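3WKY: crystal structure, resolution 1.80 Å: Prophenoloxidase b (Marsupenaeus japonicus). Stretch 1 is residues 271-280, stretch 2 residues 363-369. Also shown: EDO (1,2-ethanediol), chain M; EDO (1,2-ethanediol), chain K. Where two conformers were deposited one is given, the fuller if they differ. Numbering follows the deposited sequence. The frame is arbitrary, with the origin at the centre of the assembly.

Stretch 1 271-280: WSSRQDSTFF
Stretch 2, residues 363-369: FLGQSHD

No clear direct hydrogen bond joins these two stretches of prophenoloxidase b, although they bury 456 Å² between them; side-chain packing and two bridging waters account for most of what can be assigned. It illustrates a general principle: where a helix ends, its last carbonyls can be satisfied locally or by water, while side chains pack against a distant segment of the same chain.

Stretch 2 supplies the helix end. Residues 363-365 are helical (phi/psi near -65/-40, psi relaxing to -21 at Gly 365), and Gln 366, at -110/8, is the first to leave helical values. A type I turn follows from Gln 366 to Asp 369, with Ser 367 at -67/-15 and His 368 at -76/-18, closed by Asp 369 N to Gln 366 O at 2.9 Å. Ser 367, chi1 p, donates from OG back to Leu 364 O at 2.9 Å.

Stretch 1 has no regular secondary structure. It is mostly extended, with Arg 274 at -137/119 and Thr 278 at -102/134, but Ser 277 adopts positive phi (60/51). The chain comes near stretch 2 twice, with Asp 276 and Ser 277 out of reach between: the CA atoms of Arg 274 and His 368 lie 5.6 Å apart, and those of Phe 280 and Ser 367 6.1 Å.

At the first passage, Ser 272 (chi1 m) points toward stretch 2 and sets its CB over one face of the His 368 ring, 3.5 Å from the centroid and 20° off the normal, a CH-pi contact. His 368 has chi1 p and chi2 -74°; its NE2 lies 3.1 Å from Ser 272 OG. Arg 274 extends with chi1 and chi2 t before chi3 turns to p, and its CD comes within 3.3 Å of Ser 367 OG.

Two waters also bridge the stretches here. One molecule donates to Ser 273 O at 2.8 Å and, weakly, to Gly 365 O at 3.4 Å; a second accepts from Arg 274 NH1 at 3.1 Å and donates to Leu 364 O at 2.7 Å.

At the second passage, Thr 278 (chi1 m) points toward the turn, its CG2 3.4 Å from Ser 367 O. Phe 280, chi1 t and chi2 84°, starts sideways, but its end comes nearer the helix. Its ring forms an offset stack with Phe 363 (chi1 m, chi2 60°), centroids 5.0 Å apart and planes at 26°, while Phe 280 CE1 approaches Phe 363 CB at 3.4 Å. Leu 364 (m, t) meets the edge of the Phe 280 ring, CD2 to CD1 at 3.7 Å.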

# COMPACT_ATOMS: atom_id res chain seq x y z
N TRP A 271 -27.07 -2.76 20.56
CA TRP A 271 -26.75 -3.02 19.17
C TRP A 271 -25.27 -2.74 18.93
O TRP A 271 -24.72 -1.75 19.44
CB TRP A 271 -27.57 -2.12 18.23
CG TRP A 271 -29.05 -2.47 18.19
CD1 TRP A 271 -30.00 -2.14 19.11
CD2 TRP A 271 -29.72 -3.23 17.16
NE1 TRP A 271 -31.22 -2.64 18.73
CE2 TRP A 271 -31.09 -3.31 17.54
CE3 TRP A 271 -29.31 -3.83 15.97
CZ2 TRP A 271 -32.03 -3.98 16.76
CZ3 TRP A 271 -30.25 -4.50 15.21
CH2 TRP A 271 -31.60 -4.57 15.61
N SER A 272 -24.64 -3.58 18.12
CA SER A 272 -23.25 -3.37 17.74
C SER A 272 -23.11 -2.08 16.94
O SER A 272 -24.05 -1.64 16.27
CB SER A 272 -22.76 -4.56 16.92
OG SER A 272 -22.69 -5.71 17.76
N SER A 273 -21.93 -1.49 17.03
CA SER A 273 -21.61 -0.28 16.28
C SER A 273 -20.62 -0.64 15.17
O SER A 273 -20.17 -1.79 15.07
CB SER A 273 -20.98 0.76 17.20
OG SER A 273 -21.87 1.12 18.25
N ARG A 274 -20.25 0.34 14.36
CA ARG A 274 -19.25 0.12 13.33
C ARG A 274 -18.32 1.31 13.33
O ARG A 274 -18.76 2.43 13.12
CB ARG A 274 -19.90 -0.02 11.94
CG ARG A 274 -18.86 -0.36 10.84
CD ARG A 274 -19.49 -0.38 9.44
NE ARG A 274 -19.98 0.96 9.07
CZ ARG A 274 -21.26 1.35 9.11
NH1 ARG A 274 -22.22 0.51 9.48
NH2 ARG A 274 -21.57 2.60 8.76
N GLN A 275 -17.04 1.07 13.59
CA GLN A 275 -16.05 2.14 13.59
C GLN A 275 -15.87 2.72 12.20
O GLN A 275 -16.10 2.04 11.20
CB GLN A 275 -14.70 1.60 14.09
CG GLN A 275 -14.75 1.20 15.56
CD GLN A 275 -13.56 0.37 16.00
OE1 GLN A 275 -13.62 -0.32 17.01
NE2 GLN A 275 -12.46 0.43 15.23
N ASP A 276 -15.44 3.98 12.14
CA ASP A 276 -14.99 4.54 10.87
C ASP A 276 -13.94 3.63 10.22
O ASP A 276 -13.16 2.96 10.92
CB ASP A 276 -14.37 5.93 11.06
CG ASP A 276 -15.38 7.01 11.42
OD1 ASP A 276 -16.60 6.90 11.13
OD2 ASP A 276 -14.95 8.03 11.99
N SER A 277 -13.93 3.61 8.89
CA SER A 277 -12.92 2.86 8.12
C SER A 277 -12.94 1.37 8.42
O SER A 277 -11.89 0.78 8.69
CB SER A 277 -11.51 3.42 8.36
OG SER A 277 -11.50 4.82 8.10
N THR A 278 -14.12 0.76 8.34
CA THR A 278 -14.27 -0.68 8.53
C THR A 278 -14.44 -1.35 7.17
O THR A 278 -15.23 -0.89 6.33
CB THR A 278 -15.49 -0.97 9.44
OG1 THR A 278 -15.22 -0.45 10.75
CG2 THR A 278 -15.77 -2.47 9.54
N PHE A 279 -13.71 -2.44 6.94
CA PHE A 279 -13.83 -3.17 5.68
C PHE A 279 -15.09 -4.03 5.61
O PHE A 279 -15.55 -4.58 6.61
CB PHE A 279 -12.60 -4.07 5.43
CG PHE A 279 -11.35 -3.31 5.07
CD1 PHE A 279 -11.05 -3.02 3.74
CD2 PHE A 279 -10.45 -2.91 6.06
CE1 PHE A 279 -9.89 -2.33 3.40
CE2 PHE A 279 -9.30 -2.21 5.73
CZ PHE A 279 -9.02 -1.91 4.40
N PHE A 280 -15.63 -4.12 4.39
CA PHE A 280 -16.69 -5.04 4.00
C PHE A 280 -15.99 -6.39 3.82
O PHE A 280 -15.19 -6.56 2.89
CB PHE A 280 -17.25 -4.49 2.68
CG PHE A 280 -18.47 -5.21 2.12
CD1 PHE A 280 -19.76 -4.88 2.56
CD2 PHE A 280 -18.34 -6.11 1.07
CE1 PHE A 280 -20.89 -5.50 1.98
CE2 PHE A 280 -19.45 -6.73 0.49
CZ PHE A 280 -20.74 -6.41 0.94
N PHE A 363 -23.59 -8.37 5.61
CA PHE A 363 -22.15 -8.08 5.60
C PHE A 363 -21.86 -6.77 6.33
O PHE A 363 -20.93 -6.69 7.12
CB PHE A 363 -21.63 -7.95 4.17
CG PHE A 363 -21.27 -9.25 3.51
CD1 PHE A 363 -22.22 -10.25 3.31
CD2 PHE A 363 -19.98 -9.45 3.02
CE1 PHE A 363 -21.88 -11.43 2.67
CE2 PHE A 363 -19.64 -10.63 2.36
CZ PHE A 363 -20.59 -11.63 2.19
N LEU A 364 -22.63 -5.72 6.03
CA LEU A 364 -22.38 -4.43 6.67
C LEU A 364 -22.73 -4.52 8.16
O LEU A 364 -22.00 -3.99 9.01
CB LEU A 364 -23.18 -3.32 5.96
CG LEU A 364 -22.66 -2.99 4.55
CD1 LEU A 364 -23.70 -2.17 3.74
CD2 LEU A 364 -21.33 -2.24 4.61
N GLY A 365 -23.82 -5.21 8.48
CA GLY A 365 -24.26 -5.30 9.86
C GLY A 365 -23.32 -6.13 10.73
O GLY A 365 -23.31 -5.99 11.95
N GLN A 366 -22.52 -7.00 10.11
CA GLN A 366 -21.61 -7.86 10.88
C GLN A 366 -20.14 -7.48 10.71
O GLN A 366 -19.24 -8.19 11.18
CB GLN A 366 -21.78 -9.33 10.48
CG GLN A 366 -23.17 -9.90 10.74
CD GLN A 366 -23.50 -10.06 12.21
OE1 GLN A 366 -22.70 -9.73 13.09
NE2 GLN A 366 -24.70 -10.56 12.50
N SER A 367 -19.90 -6.35 10.05
CA SER A 367 -18.53 -5.96 9.69
C SER A 367 -17.61 -5.61 10.88
O SER A 367 -16.38 -5.55 10.73
CB SER A 367 -18.53 -4.85 8.64
OG SER A 367 -19.16 -3.67 9.13
N HIS A 368 -18.20 -5.39 12.05
CA HIS A 368 -17.42 -5.16 13.27
C HIS A 368 -16.83 -6.45 13.81
O HIS A 368 -15.91 -6.41 14.64
CB HIS A 368 -18.33 -4.57 14.35
CG HIS A 368 -19.44 -5.49 14.74
ND1 HIS A 368 -20.53 -5.71 13.92
CD2 HIS A 368 -19.60 -6.30 15.81
CE1 HIS A 368 -21.33 -6.60 14.49
NE2 HIS A 368 -20.79 -6.97 15.64
N ASP A 369 -17.37 -7.59 13.37
CA ASP A 369 -16.92 -8.92 13.84
C ASP A 369 -17.32 -9.99 12.82
O ASP A 369 -18.16 -10.86 13.10
CB ASP A 369 -17.53 -9.18 15.23
CG ASP A 369 -17.12 -10.52 15.85
OD1 ASP A 369 -16.07 -11.08 15.47
OD2 ASP A 369 -17.87 -11.00 16.71
C1 EDO M . -11.12 -2.77 9.90
O1 EDO M . -12.08 -3.51 9.13
C2 EDO M . -11.74 -2.29 11.21
O2 EDO M . -12.10 -3.39 12.06
C1 EDO K . -9.48 1.40 11.69
O1 EDO K . -8.72 2.12 12.67
C2 EDO K . -10.73 0.79 12.33
O2 EDO K . -11.63 1.82 12.77
O HOH W 1 -21.97 -3.20 13.39
O HOH W 2 -22.60 -2.17 10.92